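Local coordinates for protein enterotoxin-like toxin X (Staphylococcus aureus, PDB 5U75) that binds sialylated glycans on neutrophil surface glycoproteins, inhibiting phagocytosis and killing by human neutrophils, at residues A[108-120]-A[126-138]. Sequence-based numbering, arbitrary orientation. Where two conformers were deposited one is given.
Sequences LYMGEHLPKGNIV and GGKYTLESHKELQ. With SIA (N-acetyl-alpha-neuraminic acid), chain B; GAL (beta-D-galactopyranose), chain C; FUC (alpha-L-fucopyranose), chain D; NDG (2-acetamido-2-deoxy-alpha-D-glucopyranose), chain E.
Ile-119 and Leu-131 form a hydrogen-bonded pair of an antiparallel beta hairpin: Ile-119 N reaches Leu-131 O at 2.9 Å, with 171° at the hydrogen, and Leu-131 N returns to Ile-119 O at 2.7 Å. Where the strand gives way to the type I turn 132-135, Gly-117 O accepts twice, from Ser-133 N (3.0 Å) and OG (2.7 Å), the hydroxyl tilted 26° from the carbonyl plane. A chi1 of 67° sets OG between its own backbone N and carbonyl carbon, letting both donors share one acceptor. The Tyr-109 hydroxyl donates to Ser-133 O at 2.6 Å, that oxygen at the ring edge.

Van der Waals packing joins Asn-118 CG to the methyl Thr-130 CG2 (3.5 Å), while a water bridges Asn-118 OD1 and Glu-132 OE1. Sialyl Lewis X lies along the outer edge of strand 128-132 and the Thr-130/Glu-132 face: Thr-130 N bonds sialic acid O1B, OG1 bonds O1A, and Glu-132 OE2 accepts from galactose O6 (2.5 Å) and fucose O3 (2.6 Å).

Strand 128-132 edges the beta-grasp sheet, with 118-123 between it and 151-160; Ile-119 and Leu-131, on the face opposite Thr-130, touch His-103 and Asp-96 of helix 92-104, and Leu-114 packs on helix 23-35.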
ATOM      1  N   LEU A 108      -9.562   1.359  -0.088  1.00 20.44           N
ATOM      2  CA  LEU A 108      -9.130   0.694  -1.319  1.00 20.01           C
ATOM      3  C   LEU A 108      -9.590  -0.772  -1.321  1.00 20.07           C
ATOM      4  O   LEU A 108      -9.633  -1.425  -0.282  1.00 18.66           O
ATOM      5  CB  LEU A 108      -7.618   0.796  -1.561  1.00 19.86           C
ATOM      6  CG  LEU A 108      -7.193   0.525  -3.013  1.00 20.10           C
ATOM      7  CD1 LEU A 108      -7.584   1.677  -3.942  1.00 20.16           C
ATOM      8  CD2 LEU A 108      -5.705   0.258  -3.122  1.00 20.77           C
ATOM      9  N   TYR A 109      -9.999  -1.242  -2.492  1.00 19.71           N
ATOM     10  CA  TYR A 109     -10.461  -2.632  -2.707  1.00 21.36           C
ATOM     11  C   TYR A 109     -11.749  -3.039  -1.998  1.00 24.21           C
ATOM     12  O   TYR A 109     -12.035  -4.242  -1.890  1.00 25.96           O
ATOM     13  CB  TYR A 109      -9.357  -3.672  -2.409  1.00 20.50           C
ATOM     14  CG  TYR A 109      -8.081  -3.520  -3.190  1.00 19.96           C
ATOM     15  CD1 TYR A 109      -8.088  -3.165  -4.543  1.00 20.09           C
ATOM     16  CD2 TYR A 109      -6.856  -3.782  -2.597  1.00 19.01           C
ATOM     17  CE1 TYR A 109      -6.918  -3.047  -5.254  1.00 19.30           C
ATOM     18  CE2 TYR A 109      -5.682  -3.667  -3.305  1.00 18.86           C
ATOM     19  CZ  TYR A 109      -5.705  -3.297  -4.629  1.00 19.37           C
ATOM     20  OH  TYR A 109      -4.529  -3.196  -5.310  1.00 18.07           O
ATOM     21  N   MET A 110     -12.538  -2.070  -1.550  0.50 24.83           N
ATOM     22  CA  MET A 110     -13.841  -2.360  -0.991  0.50 27.05           C
ATOM     23  C   MET A 110     -14.870  -2.178  -2.090  0.50 27.51           C
ATOM     24  O   MET A 110     -14.642  -1.434  -3.046  0.50 26.35           O
ATOM     25  CB  MET A 110     -14.107  -1.446   0.194  0.50 28.76           C
ATOM     26  CG  MET A 110     -13.228  -1.820   1.372  0.50 30.49           C
ATOM     27  SD  MET A 110     -13.401  -0.743   2.801  0.50 32.84           S
ATOM     28  CE  MET A 110     -12.723  -1.792   4.085  0.50 32.08           C
ATOM     29  N   GLY A 111     -15.993  -2.874  -1.956  1.00 28.61           N
ATOM     30  CA  GLY A 111     -17.068  -2.805  -2.940  1.00 27.90           C
ATOM     31  C   GLY A 111     -16.819  -3.709  -4.124  1.00 28.17           C
ATOM     32  O   GLY A 111     -16.115  -4.705  -4.014  1.00 28.95           O
ATOM     33  N   GLU A 112     -17.380  -3.341  -5.273  1.00 28.22           N
ATOM     34  CA  GLU A 112     -17.501  -4.255  -6.406  1.00 28.75           C
ATOM     35  C   GLU A 112     -16.705  -3.856  -7.636  1.00 28.13           C
ATOM     36  O   GLU A 112     -16.720  -4.595  -8.614  1.00 28.76           O
ATOM     37  CB  GLU A 112     -18.990  -4.415  -6.776  1.00 29.86           C
ATOM     38  N   HIS A 113     -15.977  -2.731  -7.594  1.00 25.05           N
ATOM     39  CA  HIS A 113     -15.242  -2.270  -8.763  1.00 25.37           C
ATOM     40  C   HIS A 113     -13.747  -2.129  -8.504  1.00 24.09           C
ATOM     41  O   HIS A 113     -13.333  -1.690  -7.439  1.00 23.72           O
ATOM     42  CB  HIS A 113     -15.814  -0.932  -9.241  1.00 26.25           C
ATOM     43  CG  HIS A 113     -17.285  -0.980  -9.475  1.00 26.45           C
ATOM     44  ND1 HIS A 113     -17.836  -1.632 -10.556  1.00 27.63           N
ATOM     45  CD2 HIS A 113     -18.324  -0.499  -8.752  1.00 26.88           C
ATOM     46  CE1 HIS A 113     -19.152  -1.542 -10.495  1.00 27.05           C
ATOM     47  NE2 HIS A 113     -19.472  -0.852  -9.418  1.00 28.21           N
ATOM     48  N   LEU A 114     -12.960  -2.483  -9.509  1.00 24.28           N
ATOM     49  CA  LEU A 114     -11.511  -2.426  -9.426  1.00 24.35           C
ATOM     50  C   LEU A 114     -11.029  -0.994  -9.583  1.00 24.11           C
ATOM     51  O   LEU A 114     -11.467  -0.285 -10.491  1.00 22.88           O
ATOM     52  CB  LEU A 114     -10.853  -3.254 -10.527  1.00 26.16           C
ATOM     53  CG  LEU A 114     -10.692  -4.760 -10.350  1.00 28.42           C
ATOM     54  CD1 LEU A 114     -10.163  -5.344 -11.654  1.00 28.93           C
ATOM     55  CD2 LEU A 114      -9.744  -5.068  -9.195  1.00 27.92           C
ATOM     56  N   PRO A 115     -10.067  -0.581  -8.744  1.00 22.50           N
ATOM     57  CA  PRO A 115      -9.397   0.686  -9.014  1.00 21.58           C
ATOM     58  C   PRO A 115      -8.380   0.536 -10.111  1.00 22.11           C
ATOM     59  O   PRO A 115      -8.067  -0.580 -10.551  1.00 22.62           O
ATOM     60  CB  PRO A 115      -8.686   0.995  -7.689  1.00 22.77           C
ATOM     61  CG  PRO A 115      -8.364  -0.367  -7.141  1.00 22.49           C
ATOM     62  CD  PRO A 115      -9.488  -1.276  -7.571  1.00 21.88           C
ATOM     63  N   LYS A 116      -7.846   1.667 -10.534  1.00 21.52           N
ATOM     64  CA  LYS A 116      -6.755   1.698 -11.465  1.00 23.26           C
ATOM     65  C   LYS A 116      -5.801   2.813 -11.068  1.00 20.45           C
ATOM     66  O   LYS A 116      -6.162   3.718 -10.331  1.00 19.69           O
ATOM     67  CB  LYS A 116      -7.284   1.879 -12.902  1.00 28.21           C
ATOM     68  CG  LYS A 116      -8.137   3.109 -13.112  1.00 31.41           C
ATOM     69  CD  LYS A 116      -8.981   2.987 -14.382  1.00 37.70           C
ATOM     70  CE  LYS A 116      -9.592   4.334 -14.776  1.00 40.11           C
ATOM     71  NZ  LYS A 116     -10.944   4.191 -15.379  1.00 43.45           N
ATOM     72  N   GLY A 117      -4.570   2.710 -11.536  1.00 18.87           N
ATOM     73  CA  GLY A 117      -3.529   3.660 -11.214  1.00 17.97           C
ATOM     74  C   GLY A 117      -2.440   2.987 -10.396  1.00 17.20           C
ATOM     75  O   GLY A 117      -2.595   1.865  -9.889  1.00 17.45           O
ATOM     76  N   ASN A 118      -1.337   3.688 -10.270  1.00 17.45           N
ATOM     77  CA  ASN A 118      -0.164   3.136  -9.623  1.00 17.34           C
ATOM     78  C   ASN A 118       0.083   3.704  -8.257  1.00 17.58           C
ATOM     79  O   ASN A 118      -0.115   4.897  -8.014  1.00 16.55           O
ATOM     80  CB  ASN A 118       1.070   3.386 -10.451  1.00 17.93           C
ATOM     81  CG  ASN A 118       0.999   2.724 -11.807  1.00 19.07           C
ATOM     82  OD1 ASN A 118       0.338   1.694 -11.976  1.00 19.87           O
ATOM     83  ND2 ASN A 118       1.654   3.335 -12.785  1.00 20.19           N
ATOM     84  N   ILE A 119       0.576   2.826  -7.388  1.00 16.70           N
ATOM     85  CA  ILE A 119       1.192   3.206  -6.123  1.00 16.25           C
ATOM     86  C   ILE A 119       2.702   3.104  -6.355  1.00 16.66           C
ATOM     87  O   ILE A 119       3.186   2.083  -6.850  1.00 18.22           O
ATOM     88  CB  ILE A 119       0.743   2.254  -5.001  1.00 15.60           C
ATOM     89  CG1 ILE A 119      -0.779   2.232  -4.881  1.00 16.08           C
ATOM     90  CG2 ILE A 119       1.376   2.650  -3.669  1.00 15.56           C
ATOM     91  CD1 ILE A 119      -1.312   1.019  -4.134  1.00 17.35           C
ATOM     92  N   VAL A 120       3.464   4.151  -6.024  1.00 15.98           N
ATOM     93  CA  VAL A 120       4.885   4.174  -6.311  1.00 15.36           C
ATOM     94  C   VAL A 120       5.717   4.330  -5.043  1.00 15.02           C
ATOM     95  O   VAL A 120       5.568   5.303  -4.326  1.00 14.85           O
ATOM     96  CB  VAL A 120       5.246   5.291  -7.321  1.00 15.06           C
ATOM     97  CG1 VAL A 120       6.735   5.259  -7.652  1.00 15.39           C
ATOM     98  CG2 VAL A 120       4.387   5.143  -8.584  1.00 15.90           C
ATOM     99  N   GLY A 126      16.190   8.525  -5.907  1.00 21.61           N
ATOM    100  CA  GLY A 126      15.369   8.689  -7.098  1.00 21.29           C
ATOM    101  C   GLY A 126      14.933   7.408  -7.781  1.00 21.56           C
ATOM    102  O   GLY A 126      14.405   7.449  -8.895  1.00 22.99           O
ATOM    103  N   GLY A 127      15.138   6.268  -7.121  1.00 20.10           N
ATOM    104  CA  GLY A 127      14.619   5.000  -7.600  1.00 19.54           C
ATOM    105  C   GLY A 127      13.120   4.876  -7.396  1.00 18.90           C
ATOM    106  O   GLY A 127      12.507   5.610  -6.601  1.00 18.70           O
ATOM    107  N   LYS A 128      12.502   3.974  -8.141  1.00 18.08           N
ATOM    108  CA  LYS A 128      11.119   3.633  -7.876  1.00 19.09           C
ATOM    109  C   LYS A 128      10.794   2.147  -8.016  1.00 17.99           C
ATOM    110  O   LYS A 128      11.470   1.417  -8.728  1.00 17.24           O
ATOM    111  CB  LYS A 128      10.198   4.452  -8.776  1.00 21.67           C
ATOM    112  CG  LYS A 128      10.315   4.121 -10.242  1.00 24.14           C
ATOM    113  CD  LYS A 128       9.512   5.124 -11.058  1.00 28.55           C
ATOM    114  CE  LYS A 128       9.553   4.786 -12.535  1.00 31.61           C
ATOM    115  NZ  LYS A 128       8.510   5.549 -13.285  1.00 32.96           N
ATOM    116  N   TYR A 129       9.751   1.741  -7.295  1.00 16.41           N
ATOM    117  CA  TYR A 129       9.094   0.459  -7.454  1.00 15.99           C
ATOM    118  C   TYR A 129       7.616   0.759  -7.639  1.00 16.62           C
ATOM    119  O   TYR A 129       6.970   1.328  -6.748  1.00 15.91           O
ATOM    120  CB  TYR A 129       9.308  -0.461  -6.239  1.00 15.09           C
ATOM    121  CG  TYR A 129      10.747  -0.664  -5.857  1.00 14.59           C
ATOM    122  CD1 TYR A 129      11.507  -1.688  -6.434  1.00 14.36           C
ATOM    123  CD2 TYR A 129      11.360   0.157  -4.900  1.00 14.42           C
ATOM    124  CE1 TYR A 129      12.837  -1.881  -6.089  1.00 14.26           C
ATOM    125  CE2 TYR A 129      12.685  -0.040  -4.523  1.00 14.71           C
ATOM    126  CZ  TYR A 129      13.428  -1.057  -5.124  1.00 14.81           C
ATOM    127  OH  TYR A 129      14.739  -1.234  -4.758  1.00 15.03           O
ATOM    128  N   THR A 130       7.074   0.334  -8.779  1.00 16.33           N
ATOM    129  CA  THR A 130       5.715   0.663  -9.170  1.00 16.46           C
ATOM    130  C   THR A 130       4.772  -0.508  -8.943  1.00 16.36           C
ATOM    131  O   THR A 130       5.020  -1.617  -9.412  1.00 16.88           O
ATOM    132  CB  THR A 130       5.637   1.102 -10.661  1.00 16.51           C
ATOM    133  OG1 THR A 130       6.552   2.168 -10.902  1.00 17.14           O
ATOM    134  CG2 THR A 130       4.222   1.528 -11.016  1.00 17.33           C
ATOM    135  N   LEU A 131       3.702  -0.240  -8.211  1.00 16.67           N
ATOM    136  CA  LEU A 131       2.696  -1.194  -7.860  1.00 16.42           C
ATOM    137  C   LEU A 131       1.395  -0.840  -8.559  1.00 16.75           C
ATOM    138  O   LEU A 131       0.675   0.073  -8.142  1.00 15.85           O
ATOM    139  CB  LEU A 131       2.480  -1.209  -6.344  1.00 16.74           C
ATOM    140  CG  LEU A 131       3.747  -1.238  -5.485  1.00 17.30           C
ATOM    141  CD1 LEU A 131       3.309  -1.169  -4.031  1.00 18.09           C
ATOM    142  CD2 LEU A 131       4.597  -2.473  -5.738  1.00 17.00           C
ATOM    143  N   GLU A 132       1.072  -1.607  -9.593  1.00 16.88           N
ATOM    144  CA  GLU A 132      -0.170  -1.397 -10.331  1.00 17.57           C
ATOM    145  C   GLU A 132      -1.359  -1.908  -9.524  1.00 18.40           C
ATOM    146  O   GLU A 132      -1.434  -3.100  -9.208  1.00 19.42           O
ATOM    147  CB  GLU A 132      -0.088  -2.098 -11.688  1.00 18.52           C
ATOM    148  CG  GLU A 132       1.043  -1.629 -12.559  1.00 19.49           C
ATOM    149  CD  GLU A 132       0.951  -2.206 -13.960  1.00 22.21           C
ATOM    150  OE1 GLU A 132       0.045  -1.762 -14.691  1.00 22.43           O
ATOM    151  OE2 GLU A 132       1.765  -3.091 -14.311  1.00 22.08           O
ATOM    152  N   SER A 133      -2.312  -1.019  -9.215  1.00 17.36           N
ATOM    153  CA  SER A 133      -3.335  -1.316  -8.224  1.00 17.62           C
ATOM    154  C   SER A 133      -4.425  -2.277  -8.655  1.00 17.16           C
ATOM    155  O   SER A 133      -5.127  -2.806  -7.830  1.00 17.18           O
ATOM    156  CB  SER A 133      -3.986  -0.030  -7.712  1.00 18.44           C
ATOM    157  OG  SER A 133      -4.736   0.601  -8.742  1.00 18.20           O
ATOM    158  N   HIS A 134      -4.593  -2.456  -9.960  1.00 19.01           N
ATOM    159  CA  HIS A 134      -5.703  -3.234 -10.502  1.00 20.08           C
ATOM    160  C   HIS A 134      -5.470  -4.755 -10.465  1.00 21.48           C
ATOM    161  O   HIS A 134      -6.388  -5.527 -10.775  1.00 21.75           O
ATOM    162  CB  HIS A 134      -6.001  -2.771 -11.945  1.00 19.81           C
ATOM    163  CG  HIS A 134      -4.935  -3.117 -12.928  1.00 20.46           C
ATOM    164  ND1 HIS A 134      -3.787  -2.372 -13.093  1.00 19.88           N
ATOM    165  CD2 HIS A 134      -4.840  -4.152 -13.800  1.00 20.39           C
ATOM    166  CE1 HIS A 134      -3.048  -2.913 -14.041  1.00 20.66           C
ATOM    167  NE2 HIS A 134      -3.660  -4.003 -14.473  1.00 20.32           N
ATOM    168  N   LYS A 135      -4.265  -5.180 -10.083  1.00 21.22           N
ATOM    169  CA  LYS A 135      -3.908  -6.580 -10.066  1.00 21.67           C
ATOM    170  C   LYS A 135      -2.891  -6.841  -8.951  1.00 22.36           C
ATOM    171  O   LYS A 135      -2.299  -5.909  -8.412  1.00 20.28           O
ATOM    172  CB  LYS A 135      -3.326  -6.994 -11.428  1.00 22.03           C
ATOM    173  CG  LYS A 135      -2.072  -6.253 -11.846  1.00 22.55           C
ATOM    174  CD  LYS A 135      -1.562  -6.642 -13.221  1.00 23.02           C
ATOM    175  CE  LYS A 135      -0.269  -5.914 -13.540  1.00 24.01           C
ATOM    176  NZ  LYS A 135       0.216  -6.112 -14.934  1.00 24.67           N
ATOM    177  N   GLU A 136      -2.680  -8.115  -8.641  1.00 22.52           N
ATOM    178  CA  GLU A 136      -1.704  -8.502  -7.621  1.00 22.91           C
ATOM    179  C   GLU A 136      -0.285  -8.198  -8.085  1.00 20.68           C
ATOM    180  O   GLU A 136      -0.016  -8.056  -9.268  1.00 19.41           O
ATOM    181  CB  GLU A 136      -1.852  -9.999  -7.283  1.00 24.21           C
ATOM    182  CG  GLU A 136      -3.183 -10.331  -6.652  1.00 26.49           C
ATOM    183  CD  GLU A 136      -3.344 -11.814  -6.334  1.00 30.74           C
ATOM    184  OE1 GLU A 136      -2.395 -12.419  -5.799  1.00 28.34           O
ATOM    185  OE2 GLU A 136      -4.433 -12.370  -6.610  1.00 32.95           O
ATOM    186  N   LEU A 137       0.643  -8.071  -7.136  1.00 20.17           N
ATOM    187  CA  LEU A 137       2.063  -8.012  -7.479  1.00 19.20           C
ATOM    188  C   LEU A 137       2.444  -9.250  -8.287  1.00 20.01           C
ATOM    189  O   LEU A 137       2.054 -10.367  -7.921  1.00 20.78           O
ATOM    190  CB  LEU A 137       2.904  -8.003  -6.197  1.00 19.04           C
ATOM    191  CG  LEU A 137       4.418  -7.874  -6.305  1.00 18.85           C
ATOM    192  CD1 LEU A 137       4.826  -6.502  -6.796  1.00 19.09           C
ATOM    193  CD2 LEU A 137       5.056  -8.167  -4.943  1.00 18.75           C
ATOM    194  N   GLN A 138       3.237  -9.059  -9.330  1.00 21.01           N
ATOM    195  CA  GLN A 138       3.711 -10.176 -10.153  1.00 22.10           C
ATOM    196  C   GLN A 138       4.637 -11.069  -9.314  1.00 23.23           C
ATOM    197  O   GLN A 138       5.483 -10.567  -8.550  1.00 20.83           O
ATOM    198  CB  GLN A 138       4.431  -9.678 -11.392  1.00 22.54           C
ATOM    199  CG  GLN A 138       3.549  -8.854 -12.341  1.00 22.46           C
ATOM    200  CD  GLN A 138       3.770  -7.341 -12.208  1.00 23.02           C
ATOM    201  OE1 GLN A 138       3.769  -6.798 -11.096  1.00 21.46           O
ATOM    202  NE2 GLN A 138       3.944  -6.659 -13.337  1.00 22.18           N
TER
HETATM  203  C1  SIA B   3       9.166  -0.190 -11.685  1.00 20.40           C
HETATM  204  C2  SIA B   3      10.197  -0.814 -12.633  1.00 20.28           C
HETATM  205  C3  SIA B   3      11.219   0.209 -13.143  1.00 19.59           C
HETATM  206  C4  SIA B   3      12.149   0.676 -12.029  1.00 18.50           C
HETATM  207  C5  SIA B   3      12.797  -0.494 -11.269  1.00 18.32           C
HETATM  208  C6  SIA B   3      11.713  -1.473 -10.843  1.00 18.14           C
HETATM  209  C7  SIA B   3      12.149  -2.777 -10.170  1.00 18.28           C
HETATM  210  C8  SIA B   3      10.964  -3.710  -9.955  1.00 17.09           C
HETATM  211  C9  SIA B   3      11.306  -4.820  -8.973  1.00 16.96           C
HETATM  212  C10 SIA B   3      14.637  -0.596  -9.669  1.00 19.26           C
HETATM  213  C11 SIA B   3      15.271   0.015  -8.466  1.00 18.70           C
HETATM  214  N5  SIA B   3      13.522   0.007 -10.114  1.00 17.55           N
HETATM  215  O1A SIA B   3       8.785   0.978 -11.899  1.00 20.55           O
HETATM  216  O1B SIA B   3       8.702  -0.891 -10.737  1.00 18.83           O
HETATM  217  O4  SIA B   3      13.198   1.511 -12.511  1.00 18.63           O
HETATM  218  O6  SIA B   3      10.917  -1.872 -11.957  1.00 19.74           O
HETATM  219  O7  SIA B   3      13.198  -3.416 -10.926  1.00 17.26           O
HETATM  220  O8  SIA B   3       9.844  -2.999  -9.409  1.00 17.93           O
HETATM  221  O9  SIA B   3      10.333  -5.847  -9.095  1.00 16.50           O
HETATM  222  O10 SIA B   3      15.111  -1.613 -10.186  1.00 19.42           O
HETATM  223  C1  GAL C   2       7.699  -4.672 -14.241  1.00 23.65           C
HETATM  224  C2  GAL C   2       8.699  -3.553 -14.473  1.00 22.83           C
HETATM  225  C3  GAL C   2       8.551  -2.466 -13.407  1.00 21.42           C
HETATM  226  C4  GAL C   2       7.092  -2.000 -13.373  1.00 21.77           C
HETATM  227  C5  GAL C   2       6.139  -3.168 -13.159  1.00 21.68           C
HETATM  228  C6  GAL C   2       4.696  -2.681 -13.156  1.00 20.67           C
HETATM  229  O2  GAL C   2      10.031  -4.061 -14.485  1.00 21.57           O
HETATM  230  O3  GAL C   2       9.458  -1.392 -13.713  1.00 20.52           O
HETATM  231  O4  GAL C   2       6.817  -1.318 -14.592  1.00 22.03           O
HETATM  232  O5  GAL C   2       6.349  -4.173 -14.156  1.00 23.79           O
HETATM  233  O6  GAL C   2       3.767  -3.741 -12.925  1.00 19.60           O
HETATM  234  C1  FUC D   4       4.726  -5.783 -17.620  1.00 30.22           C
HETATM  235  C2  FUC D   4       3.445  -4.963 -17.486  1.00 30.23           C
HETATM  236  C3  FUC D   4       3.726  -3.624 -16.818  1.00 30.16           C
HETATM  237  C4  FUC D   4       4.801  -2.876 -17.580  1.00 31.25           C
HETATM  238  C5  FUC D   4       6.050  -3.746 -17.640  1.00 29.59           C
HETATM  239  C6  FUC D   4       7.190  -3.092 -18.399  1.00 29.11           C
HETATM  240  O2  FUC D   4       2.490  -5.657 -16.687  1.00 32.86           O
HETATM  241  O3  FUC D   4       2.511  -2.872 -16.742  1.00 29.80           O
HETATM  242  O4  FUC D   4       4.310  -2.570 -18.894  1.00 32.96           O
HETATM  243  O5  FUC D   4       5.760  -5.013 -18.231  1.00 28.47           O
HETATM  244  C1  NDG E   1       6.946  -9.548 -16.158  1.00 34.18           C
HETATM  245  C2  NDG E   1       5.770  -8.583 -16.119  1.00 34.68           C
HETATM  246  C3  NDG E   1       6.265  -7.152 -16.328  1.00 31.45           C
HETATM  247  C4  NDG E   1       7.245  -6.841 -15.193  1.00 28.96           C
HETATM  248  C5  NDG E   1       8.386  -7.873 -15.180  1.00 29.84           C
HETATM  249  C6  NDG E   1       9.300  -7.688 -13.978  1.00 29.79           C
HETATM  250  C7  NDG E   1       3.460  -9.126 -16.767  1.00 38.85           C
HETATM  251  C8  NDG E   1       2.555  -9.507 -17.907  1.00 40.03           C
HETATM  252  O5  NDG E   1       7.851  -9.201 -15.106  1.00 32.25           O
HETATM  253  O3  NDG E   1       5.154  -6.240 -16.327  1.00 31.43           O
HETATM  254  O4  NDG E   1       7.812  -5.545 -15.360  1.00 26.11           O
HETATM  255  O6  NDG E   1       8.496  -7.903 -12.812  1.00 29.54           O
HETATM  256  O7  NDG E   1       3.015  -8.975 -15.636  1.00 39.14           O
HETATM  257  N2  NDG E   1       4.747  -8.965 -17.087  1.00 37.18           N
HETATM  258  O1  NDG E   1       7.639  -9.428 -17.401  1.00 38.22           O
HETATM  259  O   HOH W   1      -3.856   0.411 -13.149  1.00 22.46           O
HETATM  260  O   HOH W   2      -1.188   0.791 -14.017  1.00 27.00           O